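Local structure of DYNE8 (Micromonospora chersina, 4AMM) at residues L5-A10 against G41-H46; R53-V58 against L385-A390; A45-V50 against V391-P396; R22-A27 against G63-L68. The protein forms the acyltransferase domain of an iterative enediyne polyketide synthase and probably transfers acyl building blocks to its carrier protein during dynemicin biosynthesis. One frame throughout, in Å; residues are numbered along the deposited sequence. Where two conformers were deposited one is given.

Contact 1: residues L5-A10 against G41-H46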
# COMPACT_ATOMS: atom_id res chain seq x y z
N LEU A 5 -14.46 0.48 14.72
CA LEU A 5 -14.95 -0.18 13.52
C LEU A 5 -16.36 -0.60 13.69
O LEU A 5 -16.65 -1.39 14.62
CB LEU A 5 -14.09 -1.44 13.30
CG LEU A 5 -14.57 -2.37 12.16
CD1 LEU A 5 -14.56 -1.65 10.79
CD2 LEU A 5 -13.60 -3.60 12.16
N VAL A 6 -17.27 -0.14 12.84
CA VAL A 6 -18.67 -0.46 12.96
C VAL A 6 -19.11 -1.16 11.71
O VAL A 6 -19.01 -0.63 10.59
CB VAL A 6 -19.54 0.81 13.10
CG1 VAL A 6 -20.94 0.41 13.24
CG2 VAL A 6 -19.04 1.56 14.33
N VAL A 7 -19.47 -2.47 11.87
CA VAL A 7 -19.93 -3.24 10.74
C VAL A 7 -21.35 -3.70 10.92
O VAL A 7 -21.77 -3.92 12.07
CB VAL A 7 -19.03 -4.48 10.46
CG1 VAL A 7 -17.55 -4.13 10.32
CG2 VAL A 7 -19.19 -5.62 11.56
N CYS A 8 -22.03 -3.92 9.81
CA CYS A 8 -23.26 -4.72 9.89
C CYS A 8 -23.68 -5.18 8.53
O CYS A 8 -23.06 -4.86 7.54
CB CYS A 8 -24.35 -4.04 10.63
SG CYS A 8 -24.87 -2.65 9.73
N GLY A 9 -24.77 -5.97 8.50
CA GLY A 9 -25.21 -6.45 7.24
C GLY A 9 -26.61 -7.03 7.31
O GLY A 9 -27.20 -7.07 8.37
N ALA A 10 -27.06 -7.43 6.17
CA ALA A 10 -28.44 -7.88 6.06
C ALA A 10 -28.59 -8.70 4.79
O ALA A 10 -27.71 -8.77 3.92
CB ALA A 10 -29.38 -6.67 6.13
N GLY A 41 -20.85 -5.58 19.72
CA GLY A 41 -22.04 -6.42 19.55
C GLY A 41 -22.37 -6.60 18.13
O GLY A 41 -22.74 -7.75 17.68
N LEU A 42 -22.31 -5.57 17.28
CA LEU A 42 -22.60 -5.71 15.87
C LEU A 42 -21.61 -6.63 15.21
O LEU A 42 -22.01 -7.41 14.32
CB LEU A 42 -22.57 -4.28 15.19
CG LEU A 42 -23.80 -3.45 15.59
CD1 LEU A 42 -23.50 -1.97 15.08
CD2 LEU A 42 -25.03 -3.97 14.93
N ALA A 43 -20.34 -6.55 15.58
CA ALA A 43 -19.32 -7.41 14.92
C ALA A 43 -19.63 -8.88 15.29
O ALA A 43 -19.46 -9.77 14.41
CB ALA A 43 -17.94 -7.03 15.33
N ALA A 44 -20.07 -9.15 16.51
CA ALA A 44 -20.34 -10.54 16.94
C ALA A 44 -21.54 -11.06 16.20
O ALA A 44 -21.60 -12.25 15.83
CB ALA A 44 -20.53 -10.57 18.42
N ALA A 45 -22.53 -10.22 15.91
CA ALA A 45 -23.79 -10.69 15.35
C ALA A 45 -23.80 -10.67 13.82
O ALA A 45 -24.63 -11.33 13.20
CB ALA A 45 -24.90 -9.71 15.85
N HIS A 46 -22.94 -9.95 13.13
CA HIS A 46 -22.88 -9.78 11.71
C HIS A 46 -21.57 -10.29 11.16
O HIS A 46 -20.66 -9.60 10.76
CB HIS A 46 -23.03 -8.25 11.37
CG HIS A 46 -24.40 -7.78 11.67
ND1 HIS A 46 -24.75 -7.11 12.82
CD2 HIS A 46 -25.55 -8.03 11.01
CE1 HIS A 46 -26.06 -6.89 12.80
NE2 HIS A 46 -26.55 -7.41 11.70

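Contact 2: residues R53-V58 against L385-A390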
# COMPACT_ATOMS: atom_id res chain seq x y z
N ARG A 53 -23.55 -5.50 2.91
CA ARG A 53 -22.63 -5.10 4.02
C ARG A 53 -22.36 -3.60 4.09
O ARG A 53 -22.23 -2.93 3.05
CB ARG A 53 -21.31 -5.84 3.83
CG ARG A 53 -21.39 -7.37 3.87
CD ARG A 53 -20.03 -8.04 3.80
NE ARG A 53 -20.18 -9.50 3.94
CZ ARG A 53 -19.17 -10.33 4.26
NH1 ARG A 53 -17.92 -9.89 4.49
NH2 ARG A 53 -19.45 -11.68 4.29
N PHE A 54 -22.22 -3.17 5.29
CA PHE A 54 -21.81 -1.78 5.64
C PHE A 54 -20.65 -1.93 6.54
O PHE A 54 -20.65 -2.71 7.51
CB PHE A 54 -22.95 -1.05 6.35
CG PHE A 54 -22.57 0.24 7.02
CD1 PHE A 54 -22.12 0.20 8.30
CD2 PHE A 54 -22.70 1.43 6.31
CE1 PHE A 54 -21.76 1.38 8.97
CE2 PHE A 54 -22.34 2.62 6.97
CZ PHE A 54 -21.88 2.58 8.27
N ALA A 55 -19.60 -1.06 6.41
CA ALA A 55 -18.58 -0.96 7.44
C ALA A 55 -18.02 0.47 7.43
O ALA A 55 -17.78 0.98 6.31
CB ALA A 55 -17.40 -1.94 7.13
N ALA A 56 -17.73 1.00 8.60
CA ALA A 56 -17.15 2.35 8.67
C ALA A 56 -16.21 2.37 9.81
O ALA A 56 -16.43 1.83 10.90
CB ALA A 56 -18.28 3.36 8.90
N ALA A 57 -15.12 3.13 9.60
CA ALA A 57 -14.22 3.46 10.68
C ALA A 57 -14.61 4.87 11.16
O ALA A 57 -14.63 5.78 10.33
CB ALA A 57 -12.80 3.46 10.17
N VAL A 58 -14.83 5.01 12.43
CA VAL A 58 -15.37 6.29 12.95
C VAL A 58 -14.63 6.72 14.19
O VAL A 58 -14.14 5.91 14.97
CB VAL A 58 -16.90 6.17 13.21
CG1 VAL A 58 -17.70 5.76 11.90
CG2 VAL A 58 -17.16 5.19 14.38
N LEU A 385 -11.96 -4.54 3.98
CA LEU A 385 -11.93 -6.02 3.74
C LEU A 385 -13.31 -6.54 4.05
O LEU A 385 -13.76 -7.48 3.31
CB LEU A 385 -10.92 -6.60 4.65
CG LEU A 385 -9.44 -6.28 4.29
CD1 LEU A 385 -8.49 -6.70 5.35
CD2 LEU A 385 -9.03 -7.02 3.01
N PHE A 386 -13.97 -6.13 5.11
CA PHE A 386 -15.28 -6.71 5.47
C PHE A 386 -16.31 -6.33 4.45
O PHE A 386 -17.03 -7.18 3.92
CB PHE A 386 -15.69 -6.30 6.91
CG PHE A 386 -17.04 -6.84 7.31
CD1 PHE A 386 -17.10 -8.13 7.86
CD2 PHE A 386 -18.18 -6.12 7.09
CE1 PHE A 386 -18.34 -8.67 8.20
CE2 PHE A 386 -19.42 -6.65 7.40
CZ PHE A 386 -19.50 -7.95 8.01
N ALA A 387 -16.46 -5.06 4.09
CA ALA A 387 -17.53 -4.63 3.19
C ALA A 387 -17.32 -5.27 1.85
O ALA A 387 -18.32 -5.64 1.19
CB ALA A 387 -17.60 -3.11 3.10
N ALA A 388 -16.10 -5.41 1.37
CA ALA A 388 -15.81 -5.98 0.06
C ALA A 388 -15.95 -7.49 0.07
O ALA A 388 -15.84 -8.12 -1.00
CB ALA A 388 -14.40 -5.57 -0.40
N GLY A 389 -16.20 -8.10 1.25
CA GLY A 389 -16.42 -9.54 1.29
C GLY A 389 -15.14 -10.31 1.27
O GLY A 389 -15.23 -11.55 1.10
N ALA A 390 -13.98 -9.69 1.50
CA ALA A 390 -12.72 -10.47 1.54
C ALA A 390 -12.50 -11.12 2.93
O ALA A 390 -11.68 -12.03 3.00
CB ALA A 390 -11.53 -9.60 1.17

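Contact 3: residues A45-V50 against V391-P396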
# COMPACT_ATOMS: atom_id res chain seq x y z
N ALA A 45 -22.53 -10.22 15.91
CA ALA A 45 -23.79 -10.69 15.35
C ALA A 45 -23.80 -10.67 13.82
O ALA A 45 -24.63 -11.33 13.20
CB ALA A 45 -24.90 -9.71 15.85
N HIS A 46 -22.94 -9.95 13.13
CA HIS A 46 -22.88 -9.78 11.71
C HIS A 46 -21.57 -10.29 11.16
O HIS A 46 -20.66 -9.60 10.76
CB HIS A 46 -23.03 -8.25 11.37
CG HIS A 46 -24.40 -7.78 11.67
ND1 HIS A 46 -24.75 -7.11 12.82
CD2 HIS A 46 -25.55 -8.03 11.01
CE1 HIS A 46 -26.06 -6.89 12.80
NE2 HIS A 46 -26.55 -7.41 11.70
N ARG A 47 -21.48 -11.62 11.13
CA ARG A 47 -20.29 -12.36 10.67
C ARG A 47 -20.74 -13.64 10.01
O ARG A 47 -21.79 -14.17 10.41
CB ARG A 47 -19.28 -12.53 11.79
CG ARG A 47 -19.82 -13.38 13.02
CD ARG A 47 -18.86 -13.14 14.25
NE ARG A 47 -19.24 -13.98 15.37
CZ ARG A 47 -18.64 -15.19 15.61
NH1 ARG A 47 -17.49 -15.52 15.03
NH2 ARG A 47 -19.19 -15.95 16.54
N GLY A 48 -19.98 -14.05 9.02
CA GLY A 48 -20.34 -15.29 8.29
C GLY A 48 -20.80 -14.91 6.89
O GLY A 48 -20.18 -14.08 6.23
N ASP A 49 -21.94 -15.47 6.48
CA ASP A 49 -22.50 -15.12 5.14
C ASP A 49 -23.46 -13.95 5.37
O ASP A 49 -24.55 -14.07 5.91
CB ASP A 49 -23.32 -16.35 4.68
CG ASP A 49 -23.67 -16.31 3.21
OD1 ASP A 49 -23.59 -15.23 2.58
OD2 ASP A 49 -24.02 -17.42 2.69
N VAL A 50 -22.96 -12.79 5.09
CA VAL A 50 -23.69 -11.54 5.38
C VAL A 50 -23.81 -10.90 4.00
O VAL A 50 -22.86 -10.31 3.46
CB VAL A 50 -22.86 -10.62 6.24
CG1 VAL A 50 -23.63 -9.34 6.46
CG2 VAL A 50 -22.52 -11.19 7.65
N VAL A 391 -13.19 -10.67 3.97
CA VAL A 391 -13.15 -11.28 5.29
C VAL A 391 -14.58 -11.41 5.77
O VAL A 391 -15.44 -10.56 5.39
CB VAL A 391 -12.27 -10.54 6.34
CG1 VAL A 391 -10.83 -10.43 5.85
CG2 VAL A 391 -12.84 -9.15 6.68
N ASP A 392 -14.86 -12.42 6.58
CA ASP A 392 -16.24 -12.62 7.02
C ASP A 392 -16.55 -12.26 8.44
O ASP A 392 -17.70 -12.28 8.84
CB ASP A 392 -16.57 -14.09 6.84
CG ASP A 392 -16.77 -14.43 5.35
OD1 ASP A 392 -17.05 -13.55 4.45
OD2 ASP A 392 -16.72 -15.66 5.08
N ASP A 393 -15.53 -11.78 9.19
CA ASP A 393 -15.69 -11.68 10.67
C ASP A 393 -14.77 -10.58 11.16
O ASP A 393 -13.54 -10.75 11.08
CB ASP A 393 -15.35 -13.08 11.28
CG ASP A 393 -15.56 -13.18 12.73
OD1 ASP A 393 -15.63 -12.10 13.45
OD2 ASP A 393 -15.63 -14.30 13.29
N ALA A 394 -15.35 -9.48 11.63
CA ALA A 394 -14.56 -8.36 12.12
C ALA A 394 -14.35 -8.42 13.62
O ALA A 394 -13.70 -7.50 14.23
CB ALA A 394 -15.33 -7.06 11.73
N THR A 395 -14.78 -9.48 14.32
CA THR A 395 -14.55 -9.59 15.79
C THR A 395 -13.05 -9.47 16.23
O THR A 395 -12.89 -9.00 17.35
CB THR A 395 -15.21 -10.82 16.46
OG1 THR A 395 -14.61 -12.00 15.93
CG2 THR A 395 -16.72 -10.81 16.26
N PRO A 396 -12.06 -9.88 15.40
CA PRO A 396 -10.66 -9.70 15.87
C PRO A 396 -10.37 -8.23 16.22
O PRO A 396 -9.47 -8.03 17.07
CB PRO A 396 -9.85 -10.18 14.67
CG PRO A 396 -10.68 -11.20 14.03
CD PRO A 396 -12.11 -10.62 14.12
O HOH W 1 -18.15 -9.16 12.04

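Contact 4: residues R22-A27 against G63-L68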
# COMPACT_ATOMS: atom_id res chain seq x y z
N ARG A 22 -32.14 1.90 11.98
CA ARG A 22 -32.22 1.64 13.40
C ARG A 22 -30.89 1.85 14.10
O ARG A 22 -30.82 2.37 15.21
CB ARG A 22 -32.75 0.23 13.62
CG ARG A 22 -34.25 0.19 13.25
CD ARG A 22 -34.81 -1.17 13.52
NE ARG A 22 -36.19 -1.27 13.08
CZ ARG A 22 -37.24 -0.99 13.85
NH1 ARG A 22 -37.07 -0.57 15.10
NH2 ARG A 22 -38.46 -1.11 13.38
N VAL A 23 -29.79 1.45 13.47
CA VAL A 23 -28.51 1.74 14.09
C VAL A 23 -28.28 3.26 14.20
O VAL A 23 -27.72 3.70 15.19
CB VAL A 23 -27.37 1.11 13.24
CG1 VAL A 23 -26.04 1.48 13.84
CG2 VAL A 23 -27.54 -0.41 13.20
N ARG A 24 -28.71 4.03 13.18
CA ARG A 24 -28.58 5.49 13.23
C ARG A 24 -29.34 6.08 14.41
O ARG A 24 -28.78 6.91 15.14
CB ARG A 24 -29.04 6.14 11.94
CG ARG A 24 -28.78 7.67 11.94
CD ARG A 24 -29.80 8.39 11.04
NE ARG A 24 -29.37 9.77 10.78
CZ ARG A 24 -29.61 10.84 11.56
NH1 ARG A 24 -30.28 10.73 12.69
NH2 ARG A 24 -29.14 12.03 11.18
N ALA A 25 -30.56 5.60 14.63
CA ALA A 25 -31.33 6.00 15.80
C ALA A 25 -30.61 5.69 17.11
O ALA A 25 -30.50 6.56 17.97
CB ALA A 25 -32.68 5.31 15.75
N ALA A 26 -30.08 4.47 17.22
CA ALA A 26 -29.40 3.97 18.42
C ALA A 26 -28.11 4.67 18.72
O ALA A 26 -27.63 4.55 19.87
CB ALA A 26 -29.11 2.52 18.31
N ALA A 27 -27.52 5.31 17.69
CA ALA A 27 -26.16 5.81 17.76
C ALA A 27 -26.14 7.25 18.19
O ALA A 27 -25.13 7.71 18.73
CB ALA A 27 -25.46 5.66 16.37
N GLY A 63 -19.75 10.71 14.08
CA GLY A 63 -19.10 10.23 12.85
C GLY A 63 -19.85 8.99 12.34
O GLY A 63 -19.97 8.82 11.13
N LEU A 64 -20.26 8.16 13.29
CA LEU A 64 -21.12 7.02 12.86
C LEU A 64 -22.43 7.50 12.24
O LEU A 64 -22.81 7.03 11.17
CB LEU A 64 -21.32 6.04 14.00
CG LEU A 64 -22.27 4.86 13.63
CD1 LEU A 64 -21.67 4.04 12.43
CD2 LEU A 64 -22.40 3.95 14.87
N VAL A 65 -23.11 8.47 12.87
CA VAL A 65 -24.39 9.00 12.30
C VAL A 65 -24.13 9.55 10.92
O VAL A 65 -24.93 9.26 9.99
CB VAL A 65 -24.98 10.10 13.23
CG1 VAL A 65 -26.16 10.80 12.57
CG2 VAL A 65 -25.36 9.48 14.42
N ALA A 66 -23.03 10.30 10.75
CA ALA A 66 -22.68 10.86 9.44
C ALA A 66 -22.47 9.74 8.40
O ALA A 66 -22.99 9.84 7.27
CB ALA A 66 -21.40 11.73 9.50
N ALA A 67 -21.67 8.72 8.76
CA ALA A 67 -21.53 7.58 7.84
C ALA A 67 -22.83 6.82 7.46
O ALA A 67 -22.99 6.47 6.31
CB ALA A 67 -20.49 6.57 8.40
N LEU A 68 -23.68 6.62 8.47
CA LEU A 68 -24.97 6.05 8.20
C LEU A 68 -25.82 6.91 7.23
O LEU A 68 -26.47 6.36 6.35
CB LEU A 68 -25.71 5.70 9.51
CG LEU A 68 -24.99 4.61 10.34
CD1 LEU A 68 -25.49 4.59 11.74
CD2 LEU A 68 -25.17 3.20 9.74

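Contact 1: residues L5-A10 against G41-H46
Val-6 opens the contact by laying its CG1 against CD1 of Leu-42, 4.0 Å away. The next residue faces two ways. CG2 of Val-7 rests on the helix backbone, 3.8 Å from CA of Ala-43, while the carbonyl of Val-7 runs into the Leu-42 side chain, with Val-7 O only 3.2 Å from Leu-42 CB. That oxygen is buried here with no polar partner in the model. Cys-8 puts CB over the centre of the His-46 ring, a CH-pi contact of 3.8 Å to the centroid. Beyond it, Gly-9 O comes 3.3 Å from CD2 of His-46; it is also near NE2, but the angle is too poor for a hydrogen bond.

The ring is steadied from the last turn of the helix it follows. CG of His-46 stands anti to the carbonyl carbon (chi1 -69°), and His-46 ND1 gives its N-H to a lone pair of Leu-42 O at 3.1 Å, a bent bond in the ring plane. The same oxygen takes the backbone N of His-46, so two N-H groups of one residue converge on it. An alanine at His-46 would take away the ND1 bond to Leu-42 O and probably open a gap beside Cys-8 CB and Gly-9.

Strand 4-10 is an outermost strand of its antiparallel sheet, with Val-6 and Cys-8 bonded on one side to Ala-56 and Phe-54. The end of helix 32-45 runs past the other side, the axes of 5-10 and 41-45 coming within 7.1 Å at 39°: a helix packed on the edge of an alpha/beta subdomain, consistent with the linker that precedes the acyltransferase core in related synthases.

Contact 2: residues R53-V58 against L385-A390
Arg-53 and Ala-387 bring the two backbones nearest, their CA atoms 5.2 Å apart, where the strand faces the last turn of helix 376-387. That helix finishes in a Schellman motif: Ala-390 N reaches back to Leu-385 O, Gly-389 N to Phe-386 O, and Gly-389 takes the positive phi.

Arg-53 reaches this end with its chain extended from CG to NE. Arg-53 NH1 donates to Phe-386 O at 2.9 Å, nearly straight at 166°, in the carbonyl plane and on a lone pair; with Gly-389 N, this makes two donors on one oxygen. NH1 also bonds to Val-391 O, NE to Val-50 O, and NH2 forms a salt bridge with Asp-392, so the guanidinium is fixed in rotation. It lies flat on the Phe-386 ring, planes 25° apart and centres 4.6 Å apart, a cation-pi stack. Arg-53 CD lies over the Phe-386 ring, 4.3 Å from its centroid. The positive charge probably also suits the carbonyl-rich helix end.

Farther along the strand, Ala-55 CB packs on Ala-387 CB at 4.2 Å and touches Phe-386 CD2. Helix 376-387 thus covers one face of the sheet, while Phe-54 turns to Leu-68 of helix 61-76 on the other: an alpha/beta sandwich with helices on both faces of the antiparallel sheet, in which the chain's C-terminal part returns to its N-terminal subdomain, consistent with the linker that follows the acyltransferase core in related synthases.

Contact 3: residues A45-V50 against V391-P396
Arg-47 and Asp-393 form the salt bridge that joins these two loops. Arg-47 NH1 donates to Asp-393 OD2 at 2.8 Å with an angle of 154°; the acid oxygen lies in the guanidinium plane, yet the N-H arrives from above the carboxylate plane, and the two flat groups are turned 52° apart. The side chains run side by side and point the same way. NE of Arg-47 is engaged by Ala-44 O, so the guanidinium has a hold on each side of the junction.

Next comes the backbone bond from Gly-48 N to Asp-392 O, 2.9 Å long. Asp-392 O also takes a CA-H...O contact from Arg-47 CA at 3.2 Å. Gly-48 has a positive phi, and at its backbone angles a side chain would be jammed against the preceding carbonyl oxygen. Water 1 makes a second bridge, donating to His-46 O and accepting from Ala-394 N.

The carboxylate is itself held by an Asx turn: Asp-393 OD1 accepts from Thr-395 N at 2.9 Å, nearly in line with its C-O bond, and from Thr-395 OG1 at 2.7 Å, on the syn side but tilted out of the carboxylate plane. The Thr-395 bonds probably help to hold the acid for Arg-47. In the fold, the loop between helix 32-45 and strand 52-58 is here tied at the surface to the loop after helix 376-387.

Packing fills in around the charges. Thr-395 CG2 meets Arg-47 CD at 3.7 Å, the side chains crossing at about a right angle, and Asp-393 CG lies 3.6 Å from Arg-47 CD.

Contact 4: residues R22-A27 against G63-L68
Arg-24 and Val-65 meet through two similar first torsions: CG of the arginine is anti to its backbone N (chi1 -175°), and CG1 of the valine is likewise anti to N (chi1 171°). The arginine chain then runs extended to NE and crosses the valine. Val-65 CG1 comes up under one face of the Arg-24 guanidinium, 3.4 Å from the plane and offset toward the rim, with Arg-24 NH2 as its nearest atom at 3.5 Å. The polar end is turned to Asp-69, just past the second segment, which forms a salt bridge with NE.

Leu-68 packs at the base of the arginine. Leu-68 CD1 presses on the helix backbone, 3.5 Å from Arg-24 CA, and also touches Arg-24 CB; Val-23 CG1 meets Leu-68 CD1 at 3.8 Å, these two side chains crossing at about a right angle. One turn on, Ala-27 offers only CB, which Leu-64 CD2 approaches to 3.8 Å and Val-65 CG2 to 4.3 Å. The axes of 22-27 and 63-68 come within 9.2 Å, nearly antiparallel at 159°.

An alanine at Arg-24 would keep the CB contact with Leu-68 but would probably leave Asp-69 without its charge partner and uncover Val-65 CG1.

Leu-68 also reaches Phe-54, so helix 61-76 rests on the sheet. No hydrogen bond links the two segments: the contact is apolar packing, with the arginine laid over Val-65, and an ion pair just beyond, whose arginine covers Val-65 CG1.

How the contacts relate
Contacts 1 and 2 share one antiparallel sheet, their centres 10 Å apart, and meet where Val-7 CB lies 3.8 Å from Phe-386 CE2. Contact 3 continues contact 1 through Ala-45 and His-46, centres 7 Å apart, and its second loop supplies partners to Arg-53 of contact 2. Contact 4 covers the sheet's face away from helix 376-387: Ala-56 CB of contact 2 lies 3.9 Å from Ala-67 CB, and Leu-64 CD1 3.8 Å from Val-6 CG1 of contact 1. Contacts 3 and 4 do not touch. All four lie on the same side of the chain's centre; none includes the probable nucleophile elbow between strand 171-174 and helix 178-185.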